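Local coordinates for thymidylate synthase thyX (PDB 3N3Y), which probably catalyses the FAD-dependent reductive methylation of dUMP to dTMP, with methylenetetrahydrofolate as methyl donor and NADPH as reductant, as a homotetramer, at residues I12-T17 with N66-G71; Q24-C29 with E45-V50; E119-V124 with E160-H165; V103-P108 with A136-R141. One frame throughout, in Å; residues are numbered along the deposited sequence.

Contact 1 (I12-T17 with N66-G71). With UMP (2'-deoxyuridine 5'-monophosphate), chain E.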
# COMPACT_ATOMS: atom_id res chain seq x y z
N ILE A 12 -16.41 17.55 7.41
CA ILE A 12 -15.58 18.74 7.37
C ILE A 12 -14.21 18.42 6.76
O ILE A 12 -13.57 17.44 7.15
CB ILE A 12 -15.27 19.29 8.79
CG1 ILE A 12 -16.55 19.47 9.62
CG2 ILE A 12 -14.52 20.62 8.69
CD1 ILE A 12 -17.50 20.47 9.04
N CYS A 13 -13.76 19.25 5.82
CA CYS A 13 -12.37 19.18 5.40
C CYS A 13 -11.55 20.12 6.27
O CYS A 13 -11.70 21.33 6.18
CB CYS A 13 -12.21 19.54 3.93
SG CYS A 13 -10.48 19.41 3.36
N LYS A 14 -10.70 19.56 7.13
CA LYS A 14 -9.99 20.33 8.13
C LYS A 14 -8.63 20.85 7.62
O LYS A 14 -8.11 21.85 8.11
CB LYS A 14 -9.79 19.49 9.39
CG LYS A 14 -11.02 18.72 9.80
CD LYS A 14 -10.91 18.23 11.22
CE LYS A 14 -9.73 17.28 11.37
NZ LYS A 14 -9.77 16.60 12.71
N HIS A 15 -8.06 20.16 6.65
CA HIS A 15 -6.82 20.64 6.06
C HIS A 15 -6.63 20.03 4.70
O HIS A 15 -7.02 18.89 4.45
CB HIS A 15 -5.61 20.33 6.94
CG HIS A 15 -4.39 21.09 6.52
ND1 HIS A 15 -4.15 22.38 6.92
CD2 HIS A 15 -3.37 20.75 5.70
CE1 HIS A 15 -3.02 22.80 6.39
NE2 HIS A 15 -2.53 21.83 5.64
N TYR A 16 -6.05 20.81 3.80
CA TYR A 16 -5.74 20.31 2.46
C TYR A 16 -4.43 20.88 1.96
O TYR A 16 -3.89 21.84 2.52
CB TYR A 16 -6.87 20.63 1.49
CG TYR A 16 -7.15 22.11 1.34
CD1 TYR A 16 -6.49 22.88 0.39
CD2 TYR A 16 -8.08 22.74 2.17
CE1 TYR A 16 -6.76 24.24 0.27
CE2 TYR A 16 -8.35 24.09 2.05
CZ TYR A 16 -7.69 24.84 1.10
OH TYR A 16 -7.97 26.19 1.00
N THR A 17 -3.93 20.26 0.90
CA THR A 17 -2.65 20.61 0.31
C THR A 17 -2.88 21.64 -0.78
O THR A 17 -3.67 21.41 -1.70
CB THR A 17 -1.96 19.37 -0.30
OG1 THR A 17 -1.65 18.43 0.74
CG2 THR A 17 -0.68 19.77 -0.98
N ASN A 66 -7.35 16.04 4.87
CA ASN A 66 -7.78 15.62 6.20
C ASN A 66 -9.24 15.97 6.48
O ASN A 66 -9.59 17.13 6.64
CB ASN A 66 -6.90 16.26 7.26
CG ASN A 66 -5.43 16.16 6.94
OD1 ASN A 66 -4.84 17.09 6.40
ND2 ASN A 66 -4.82 15.02 7.27
N PHE A 67 -10.08 14.95 6.58
CA PHE A 67 -11.50 15.13 6.84
C PHE A 67 -11.92 14.74 8.24
O PHE A 67 -11.22 14.00 8.94
CB PHE A 67 -12.35 14.29 5.91
CG PHE A 67 -12.19 14.63 4.46
CD1 PHE A 67 -12.95 15.63 3.88
CD2 PHE A 67 -11.32 13.90 3.66
CE1 PHE A 67 -12.83 15.92 2.54
CE2 PHE A 67 -11.19 14.19 2.31
CZ PHE A 67 -11.95 15.20 1.75
N GLU A 68 -13.09 15.23 8.63
CA GLU A 68 -13.76 14.74 9.81
C GLU A 68 -15.13 14.25 9.36
O GLU A 68 -15.81 14.93 8.61
CB GLU A 68 -13.87 15.85 10.85
CG GLU A 68 -14.20 15.38 12.25
CD GLU A 68 -14.86 16.47 13.10
OE1 GLU A 68 -14.41 17.64 13.04
OE2 GLU A 68 -15.85 16.16 13.81
N ILE A 69 -15.52 13.05 9.81
CA ILE A 69 -16.81 12.49 9.45
C ILE A 69 -17.60 12.14 10.70
O ILE A 69 -17.12 11.37 11.54
CB ILE A 69 -16.67 11.22 8.57
CG1 ILE A 69 -15.79 11.53 7.35
CG2 ILE A 69 -18.05 10.67 8.17
CD1 ILE A 69 -15.29 10.29 6.59
N LYS A 70 -18.79 12.72 10.84
CA LYS A 70 -19.65 12.46 11.99
C LYS A 70 -20.99 11.87 11.55
O LYS A 70 -21.57 12.31 10.56
CB LYS A 70 -19.90 13.72 12.83
CG LYS A 70 -18.66 14.57 13.07
CD LYS A 70 -18.70 15.29 14.43
CE LYS A 70 -19.90 16.23 14.55
NZ LYS A 70 -19.95 16.97 15.85
N GLY A 71 -21.45 10.86 12.27
CA GLY A 71 -22.77 10.31 12.02
C GLY A 71 -22.86 9.29 10.91
O GLY A 71 -23.91 9.09 10.32
N1 UMP E . -6.30 25.77 4.54
C2 UMP E . -5.63 24.60 4.26
N3 UMP E . -4.64 24.58 3.31
C4 UMP E . -4.33 25.73 2.63
C5 UMP E . -5.00 26.92 2.90
C6 UMP E . -6.00 26.93 3.87
O2 UMP E . -5.91 23.57 4.88
O4 UMP E . -3.46 25.70 1.78
C1' UMP E . -7.35 25.74 5.57
C2' UMP E . -6.95 26.50 6.82
C3' UMP E . -8.30 26.92 7.36
C4' UMP E . -9.27 26.89 6.18
O3' UMP E . -8.70 25.99 8.34
O4' UMP E . -8.58 26.26 5.11
C5' UMP E . -9.67 28.30 5.77
O5' UMP E . -8.50 29.03 5.43
P UMP E . -8.58 30.45 4.67
OP1 UMP E . -7.21 30.78 4.14
OP2 UMP E . -8.99 31.49 5.69
OP3 UMP E . -9.56 30.37 3.55

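Contact 2 (Q24-C29 with E45-V50)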
# COMPACT_ATOMS: atom_id res chain seq x y z
N GLN A 24 3.85 22.05 -9.24
CA GLN A 24 5.30 21.99 -9.13
C GLN A 24 5.80 20.55 -9.32
O GLN A 24 6.84 20.32 -9.95
CB GLN A 24 5.76 22.56 -7.78
CG GLN A 24 5.47 24.05 -7.59
CD GLN A 24 5.60 24.50 -6.13
OE1 GLN A 24 5.50 23.69 -5.21
NE2 GLN A 24 5.83 25.79 -5.92
N ALA A 25 5.07 19.58 -8.79
CA ALA A 25 5.44 18.17 -8.92
C ALA A 25 5.39 17.71 -10.38
O ALA A 25 6.24 16.96 -10.84
CB ALA A 25 4.54 17.28 -8.06
N ILE A 26 4.37 18.16 -11.09
CA ILE A 26 4.19 17.75 -12.47
C ILE A 26 5.31 18.31 -13.36
O ILE A 26 5.84 17.63 -14.24
CB ILE A 26 2.81 18.18 -13.00
CG1 ILE A 26 1.71 17.48 -12.17
CG2 ILE A 26 2.69 17.85 -14.48
CD1 ILE A 26 0.31 17.99 -12.43
N ARG A 27 5.67 19.57 -13.10
CA ARG A 27 6.66 20.25 -13.90
C ARG A 27 8.05 19.70 -13.62
O ARG A 27 8.93 19.77 -14.48
CB ARG A 27 6.58 21.77 -13.68
CG ARG A 27 5.20 22.33 -13.99
CD ARG A 27 5.23 23.74 -14.56
NE ARG A 27 4.82 23.71 -15.96
CZ ARG A 27 3.68 24.22 -16.42
NH1 ARG A 27 2.85 24.82 -15.59
NH2 ARG A 27 3.39 24.13 -17.70
N THR A 28 8.25 19.15 -12.42
CA THR A 28 9.51 18.54 -12.06
C THR A 28 9.89 17.41 -13.01
O THR A 28 11.06 17.22 -13.31
CB THR A 28 9.51 18.00 -10.62
OG1 THR A 28 9.55 19.08 -9.68
CG2 THR A 28 10.74 17.14 -10.40
N CYS A 29 8.89 16.67 -13.49
CA CYS A 29 9.15 15.48 -14.30
C CYS A 29 9.80 15.83 -15.62
O CYS A 29 10.77 15.19 -16.02
CB CYS A 29 7.86 14.69 -14.54
SG CYS A 29 7.11 14.00 -13.04
N GLU A 45 -4.78 24.22 -14.86
CA GLU A 45 -5.16 23.44 -16.02
C GLU A 45 -4.28 22.21 -16.14
O GLU A 45 -4.75 21.13 -16.48
CB GLU A 45 -5.07 24.28 -17.28
CG GLU A 45 -4.90 23.46 -18.55
CD GLU A 45 -6.11 22.58 -18.85
OE1 GLU A 45 -7.04 22.53 -18.00
OE2 GLU A 45 -6.13 21.95 -19.93
N LEU A 46 -3.00 22.39 -15.84
CA LEU A 46 -2.01 21.32 -15.96
C LEU A 46 -2.28 20.13 -15.02
O LEU A 46 -2.15 18.97 -15.41
CB LEU A 46 -0.59 21.86 -15.73
CG LEU A 46 0.54 20.83 -15.65
CD1 LEU A 46 0.89 20.27 -17.03
CD2 LEU A 46 1.76 21.45 -15.00
N ILE A 47 -2.67 20.43 -13.78
CA ILE A 47 -2.95 19.40 -12.80
C ILE A 47 -4.06 18.50 -13.31
O ILE A 47 -4.00 17.28 -13.22
CB ILE A 47 -3.34 20.01 -11.45
CG1 ILE A 47 -2.20 20.88 -10.91
CG2 ILE A 47 -3.70 18.90 -10.46
CD1 ILE A 47 -2.53 21.63 -9.64
N HIS A 48 -5.08 19.13 -13.89
CA HIS A 48 -6.24 18.41 -14.37
C HIS A 48 -5.93 17.54 -15.57
O HIS A 48 -6.34 16.38 -15.63
CB HIS A 48 -7.35 19.41 -14.71
CG HIS A 48 -8.63 18.75 -15.13
ND1 HIS A 48 -9.60 18.36 -14.22
CD2 HIS A 48 -9.10 18.41 -16.35
CE1 HIS A 48 -10.61 17.81 -14.88
NE2 HIS A 48 -10.33 17.83 -16.17
N ARG A 49 -5.21 18.08 -16.55
CA ARG A 49 -4.96 17.35 -17.78
C ARG A 49 -3.99 16.17 -17.60
O ARG A 49 -4.26 15.07 -18.09
CB ARG A 49 -4.47 18.28 -18.89
CG ARG A 49 -3.99 17.53 -20.13
CD ARG A 49 -3.64 18.48 -21.28
NE ARG A 49 -3.08 19.74 -20.80
CZ ARG A 49 -1.80 19.94 -20.53
NH1 ARG A 49 -0.91 18.96 -20.71
NH2 ARG A 49 -1.40 21.13 -20.09
N VAL A 50 -2.88 16.41 -16.92
CA VAL A 50 -1.89 15.36 -16.65
C VAL A 50 -2.37 14.38 -15.57
O VAL A 50 -2.23 13.16 -15.71
CB VAL A 50 -0.49 15.95 -16.25
CG1 VAL A 50 0.50 14.84 -15.98
CG2 VAL A 50 0.05 16.87 -17.35

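Contact 3 (E119-V124 with E160-H165)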
# COMPACT_ATOMS: atom_id res chain seq x y z
N GLU A 119 -29.78 10.31 17.79
CA GLU A 119 -28.46 10.74 18.21
C GLU A 119 -27.46 9.59 18.09
O GLU A 119 -26.27 9.82 17.92
CB GLU A 119 -28.46 11.25 19.65
CG GLU A 119 -27.09 11.75 20.11
CD GLU A 119 -26.94 11.85 21.63
OE1 GLU A 119 -27.96 11.82 22.36
OE2 GLU A 119 -25.78 11.97 22.10
N PHE A 120 -27.94 8.36 18.20
CA PHE A 120 -27.06 7.21 18.23
C PHE A 120 -27.20 6.31 17.02
O PHE A 120 -26.38 5.43 16.81
CB PHE A 120 -27.33 6.38 19.48
CG PHE A 120 -27.07 7.11 20.76
CD1 PHE A 120 -25.78 7.27 21.24
CD2 PHE A 120 -28.13 7.61 21.51
CE1 PHE A 120 -25.54 7.95 22.43
CE2 PHE A 120 -27.90 8.28 22.71
CZ PHE A 120 -26.60 8.45 23.16
N LEU A 121 -28.25 6.50 16.24
CA LEU A 121 -28.54 5.61 15.13
C LEU A 121 -28.68 6.35 13.82
O LEU A 121 -29.17 7.46 13.79
CB LEU A 121 -29.85 4.87 15.38
CG LEU A 121 -29.87 3.99 16.61
CD1 LEU A 121 -31.23 3.33 16.73
CD2 LEU A 121 -28.74 2.95 16.54
N VAL A 122 -28.27 5.71 12.73
CA VAL A 122 -28.57 6.21 11.40
C VAL A 122 -29.92 5.65 10.95
O VAL A 122 -30.11 4.44 10.87
CB VAL A 122 -27.48 5.79 10.38
CG1 VAL A 122 -27.87 6.22 8.95
CG2 VAL A 122 -26.13 6.37 10.78
N PHE A 123 -30.86 6.53 10.64
CA PHE A 123 -32.16 6.07 10.16
C PHE A 123 -32.12 5.98 8.65
O PHE A 123 -31.45 6.78 8.00
CB PHE A 123 -33.27 7.02 10.59
CG PHE A 123 -33.78 6.77 11.98
CD1 PHE A 123 -33.03 6.04 12.88
CD2 PHE A 123 -35.01 7.27 12.38
CE1 PHE A 123 -33.49 5.81 14.16
CE2 PHE A 123 -35.49 7.05 13.66
CZ PHE A 123 -34.73 6.32 14.56
N VAL A 124 -32.83 5.01 8.11
CA VAL A 124 -32.98 4.90 6.66
C VAL A 124 -34.43 5.18 6.27
O VAL A 124 -35.27 5.46 7.14
CB VAL A 124 -32.57 3.52 6.14
CG1 VAL A 124 -31.10 3.30 6.38
CG2 VAL A 124 -33.42 2.43 6.80
N GLU A 160 -25.89 -2.45 13.24
CA GLU A 160 -25.00 -1.79 12.28
C GLU A 160 -25.35 -0.32 12.02
O GLU A 160 -24.52 0.43 11.54
CB GLU A 160 -24.96 -2.55 10.96
CG GLU A 160 -24.56 -3.99 11.12
CD GLU A 160 -23.23 -4.29 10.48
OE1 GLU A 160 -23.03 -3.85 9.31
OE2 GLU A 160 -22.40 -4.96 11.12
N SER A 161 -26.57 0.09 12.34
CA SER A 161 -26.94 1.48 12.15
C SER A 161 -26.36 2.38 13.23
O SER A 161 -26.56 3.59 13.20
CB SER A 161 -28.46 1.63 12.07
OG SER A 161 -29.07 1.09 13.21
N TYR A 162 -25.66 1.81 14.19
CA TYR A 162 -25.06 2.60 15.25
C TYR A 162 -24.06 3.62 14.69
O TYR A 162 -23.23 3.29 13.84
CB TYR A 162 -24.36 1.70 16.25
CG TYR A 162 -24.14 2.38 17.57
CD1 TYR A 162 -22.97 3.08 17.84
CD2 TYR A 162 -25.12 2.34 18.56
CE1 TYR A 162 -22.79 3.72 19.06
CE2 TYR A 162 -24.94 2.97 19.77
CZ TYR A 162 -23.78 3.65 20.02
OH TYR A 162 -23.63 4.26 21.24
N LYS A 163 -24.14 4.85 15.18
CA LYS A 163 -23.28 5.91 14.67
C LYS A 163 -21.82 5.84 15.11
O LYS A 163 -21.51 5.52 16.25
CB LYS A 163 -23.86 7.29 14.99
CG LYS A 163 -24.93 7.74 14.02
CD LYS A 163 -25.49 9.06 14.47
CE LYS A 163 -26.65 9.48 13.60
NZ LYS A 163 -27.12 10.82 14.04
N THR A 164 -20.94 6.15 14.18
CA THR A 164 -19.53 6.27 14.49
C THR A 164 -19.03 7.67 14.08
O THR A 164 -19.75 8.45 13.45
CB THR A 164 -18.72 5.15 13.78
OG1 THR A 164 -17.37 5.14 14.28
CG2 THR A 164 -18.70 5.36 12.28
N HIS A 165 -17.78 7.96 14.43
CA HIS A 165 -17.14 9.25 14.20
C HIS A 165 -15.68 8.95 13.86
O HIS A 165 -15.06 8.08 14.48
CB HIS A 165 -17.26 10.08 15.48
CG HIS A 165 -16.58 11.41 15.45
ND1 HIS A 165 -16.13 12.03 16.60
CD2 HIS A 165 -16.28 12.25 14.43
CE1 HIS A 165 -15.58 13.19 16.29
NE2 HIS A 165 -15.66 13.35 14.98

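Contact 4 (V103-P108 with A136-R141)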
# COMPACT_ATOMS: atom_id res chain seq x y z
N VAL A 103 -28.13 7.46 29.57
CA VAL A 103 -29.36 7.93 28.93
C VAL A 103 -30.62 7.17 29.33
O VAL A 103 -30.54 6.01 29.76
CB VAL A 103 -29.23 7.91 27.39
CG1 VAL A 103 -27.84 8.40 26.97
CG2 VAL A 103 -29.49 6.52 26.86
N GLU A 104 -31.77 7.82 29.17
CA GLU A 104 -33.07 7.24 29.53
C GLU A 104 -33.55 6.27 28.46
O GLU A 104 -33.15 6.38 27.30
CB GLU A 104 -34.15 8.32 29.69
CG GLU A 104 -33.78 9.47 30.61
CD GLU A 104 -33.08 9.00 31.87
OE1 GLU A 104 -33.55 8.01 32.48
OE2 GLU A 104 -32.05 9.62 32.24
N SER A 105 -34.42 5.34 28.87
CA SER A 105 -34.98 4.34 27.97
C SER A 105 -35.54 4.97 26.70
O SER A 105 -36.02 6.10 26.73
CB SER A 105 -36.08 3.54 28.67
OG SER A 105 -36.77 2.73 27.74
N PHE A 106 -35.48 4.24 25.59
CA PHE A 106 -36.06 4.70 24.33
C PHE A 106 -37.44 4.06 24.08
O PHE A 106 -38.07 4.31 23.05
CB PHE A 106 -35.12 4.41 23.16
CG PHE A 106 -33.76 5.06 23.29
CD1 PHE A 106 -33.59 6.40 22.95
CD2 PHE A 106 -32.67 4.34 23.75
CE1 PHE A 106 -32.35 7.01 23.07
CE2 PHE A 106 -31.43 4.95 23.87
CZ PHE A 106 -31.27 6.28 23.53
N LEU A 107 -37.90 3.24 25.02
CA LEU A 107 -39.24 2.65 24.97
C LEU A 107 -40.17 3.41 25.92
O LEU A 107 -39.74 3.85 26.99
CB LEU A 107 -39.20 1.17 25.35
CG LEU A 107 -38.25 0.31 24.52
CD1 LEU A 107 -38.27 -1.15 25.00
CD2 LEU A 107 -38.59 0.41 23.04
N PRO A 108 -41.43 3.58 25.53
CA PRO A 108 -41.98 3.00 24.31
C PRO A 108 -41.60 3.81 23.09
O PRO A 108 -41.27 4.99 23.21
CB PRO A 108 -43.49 3.08 24.54
CG PRO A 108 -43.65 4.33 25.34
CD PRO A 108 -42.42 4.42 26.23
N ALA A 136 -33.01 -2.61 19.12
CA ALA A 136 -31.65 -3.13 19.32
C ALA A 136 -30.84 -2.19 20.20
O ALA A 136 -30.08 -2.63 21.06
CB ALA A 136 -30.94 -3.34 17.98
N LEU A 137 -31.02 -0.89 19.98
CA LEU A 137 -30.32 0.12 20.76
C LEU A 137 -30.76 0.06 22.21
O LEU A 137 -29.95 0.17 23.12
CB LEU A 137 -30.55 1.53 20.19
CG LEU A 137 -29.92 2.69 20.97
CD1 LEU A 137 -28.41 2.69 20.83
CD2 LEU A 137 -30.48 4.02 20.51
N GLU A 138 -32.07 -0.12 22.42
CA GLU A 138 -32.61 -0.26 23.76
C GLU A 138 -32.04 -1.49 24.49
O GLU A 138 -31.58 -1.38 25.61
CB GLU A 138 -34.15 -0.26 23.75
CG GLU A 138 -34.80 -0.40 25.14
CD GLU A 138 -34.49 0.77 26.09
OE1 GLU A 138 -34.02 1.83 25.62
OE2 GLU A 138 -34.73 0.62 27.31
N ASN A 139 -32.06 -2.65 23.84
CA ASN A 139 -31.40 -3.82 24.43
C ASN A 139 -29.93 -3.58 24.78
O ASN A 139 -29.46 -4.01 25.84
CB ASN A 139 -31.54 -5.05 23.55
CG ASN A 139 -32.95 -5.62 23.59
OD1 ASN A 139 -33.41 -6.28 22.65
ND2 ASN A 139 -33.64 -5.34 24.66
N LEU A 140 -29.21 -2.88 23.90
CA LEU A 140 -27.81 -2.52 24.13
C LEU A 140 -27.70 -1.64 25.37
O LEU A 140 -26.82 -1.84 26.20
CB LEU A 140 -27.25 -1.77 22.92
CG LEU A 140 -25.75 -1.42 22.91
CD1 LEU A 140 -24.91 -2.68 23.04
CD2 LEU A 140 -25.34 -0.62 21.66
N ARG A 141 -28.58 -0.65 25.47
CA ARG A 141 -28.60 0.25 26.61
C ARG A 141 -28.79 -0.53 27.91
O ARG A 141 -28.07 -0.32 28.88
CB ARG A 141 -29.68 1.33 26.48
CG ARG A 141 -29.60 2.37 27.58
CD ARG A 141 -30.89 3.14 27.76
NE ARG A 141 -32.01 2.30 28.17
CZ ARG A 141 -32.30 1.99 29.44
NH1 ARG A 141 -31.53 2.42 30.43
NH2 ARG A 141 -33.36 1.24 29.71

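Contact 1 (I12-T17 with N66-G71)
His15 and Asn66 lie side by side across two antiparallel strands, pointing the same way, and His15 is worth following outward. Its CB rests 3.4 Å from Asn66 OD1, which lies at the ring's edge, while Asn66 ND2 is hydrogen-bonded to Ser169 OG. CG is anti to the backbone N (chi1 -166°), and the ring it carries has the uracil oxygen over one face: His15 ND1 comes 2.9 Å from UMP O2, which sits above the ring plane and off toward the rim. At the tip, NE2 hydrogen-bonds NE2 of His15 in the second subunit. The strands themselves are joined by Asn66 N to His15 O at 2.9 Å and by the Ile12–Glu68 pair, bonded both ways. Between them the register slips by one residue, a classic beta bulge: Lys14 and His15 both face Asn66, whose O takes a 2.7 Å bond from Lys14 N and a weak one from His15 N. On the other face of the sheet, Cys13 SG lies obliquely 4.8 Å from the centre of the Phe67 ring. Just past the bulge the strand reads the base: Tyr16 N donates to UMP O2 (3.0 Å), UMP N3 donates back to Tyr16 O (2.9 Å), and the Tyr16 ring has UMP N3 over the centre of one face.

Contact 2 (Q24-C29 with E45-V50)
Ile26 is the bump that helix 20-30 pushes into helix 41-51. Its CG2, anti to the backbone N, settles in the hollow between Leu46 and Val50, one turn apart: Ile26 CG2 lies 3.8 Å from Leu46 CD2 and 4.0 Å from Val50 CG1. The other branch runs across to the backbone, where Ile26 CD1 presses on Ile47 CA at 3.6 Å, with Leu46 O close by. Leu46 answers with a bump of its own. Sliding past Ile26 in the opposite direction, it drives CD2 into the notch between Ile26 and Arg27, against Arg27 CG (3.7 Å) and over one face of the guanidinium, 3.5 Å above that plane and toward its rim. The short helical segments approach to 10.0 Å at 66°, and this steep crossing concentrates the interlocking around Ile26. Helix 20-30 also reaches the cofactor, through Cys29, which touches FAD. The grip between the segments is dispersive, made of methyl groups and buried carbon. Arg27 fits this greasy setting by offering its flat face and aliphatic stem to Leu46 while its N-H groups have polar partners, NH1 in a salt bridge with Asp43 and NE bonded to Ser32 OG.

Contact 3 (E119-V124 with E160-H165)
Ser161 turns its CB toward the 119-124 loop, 3.5 Å from Val122 O, and its carbonyl makes the first link: Val122 N donates to Ser161 O at 2.8 Å. Its OG passes Leu121 CD2 on the way to Ser133 OG and to Tyr156 O of the third subunit. Next comes Tyr162, bridged backbone to backbone with Leu121, a single beta bridge just ahead of strand 163-171. Its ring runs beside Phe120, pointing the same way, and takes Phe120 O over one face, 3.7 Å above the plane. At the ring's tip Tyr162 OH lies 3.7 Å from Phe120 CD1 and hydrogen-bonds Glu99. Lys163 then opens the strand. Its N donates to the same Phe120 O at 2.8 Å from above the carbonyl plane, 38° out of it. The side chain, extended beyond CG, crosses Val122 at about a right angle, with CG 3.7 Å from Val122 CG2. Farther out, Lys163 CE lies 3.2 Å from Leu121 O and NZ bonds Arg118 O. The loop is thus held through its backbone, giving one N-H and receiving one at a carbonyl. The ammonium, lying among the carbonyls of Glu119 and Leu121 besides its bonded partner Arg118, probably gains electrostatically from their dipoles.

Contact 4 (V103-P108 with A136-R141)
The buried carboxylate of Glu138, on helix 127-145, takes the backbone N-H of Phe106, in a loop that has no regular structure. Phe106 N points almost straight at Glu138 OE1 (2.8 Å, 174°), yet it arrives from above the carboxylate plane, 51° out of it. The bend at chi2 (64°) swings the carboxylate round, and Glu138 CG packs against Leu107 CD1 at 3.6 Å. Ser105 OG accepts from Leu107 N, an ST turn that shapes the loop here, and lies 3.0 Å from Glu138 OE2. One helical turn on, Arg141 NH2 meets Glu138 OE2 at 2.8 Å on its syn side but tilted out of the carboxylate plane, while OE2 lies in the guanidinium plane, completing a salt bridge within the helix. The guanidinium spreads over the loop backbone, with Ser105 N above its centre and Ser105 CA 3.6 Å from Arg141 NE. The Phe106 ring itself is sandwiched: Glu104 O over the centre of one face, and Leu137 CD2 over the other in a CH-pi contact, 3.9 Å from the ring centroid. Residues of helix 111-117, Arg116 and Ala117, also pack on this ring. Arg141 offsets the charge of the buried carboxylate and Phe106 N adds a hydrogen bond, which probably favours the ionised form.

Overall arrangement
Contact 1 pairs strand 10-16, outermost within this chain, with strand 64-73 of the antiparallel sheet. Contact 2 lies between its two segments in the chain, pairing helices 20-30 and 41-51 about 25 Å away, centre to centre. Contacts 3 and 4 follow, and their segments alternate along the chain, which ties loops and helix 127-145 together. Their centres are about 14 Å apart, and they touch where Leu137 meets Leu121 and Tyr162. Neighbouring strands 64-73 and 163-171 join contact 1 to contact 3. Contacts 2 and 4, about 55 Å apart (centres), lie on opposite sides of the chain's centre. Contacts 1, 2 and 3 touch the second subunit, contacts 3 and 4 the third, in keeping with the homotetramer.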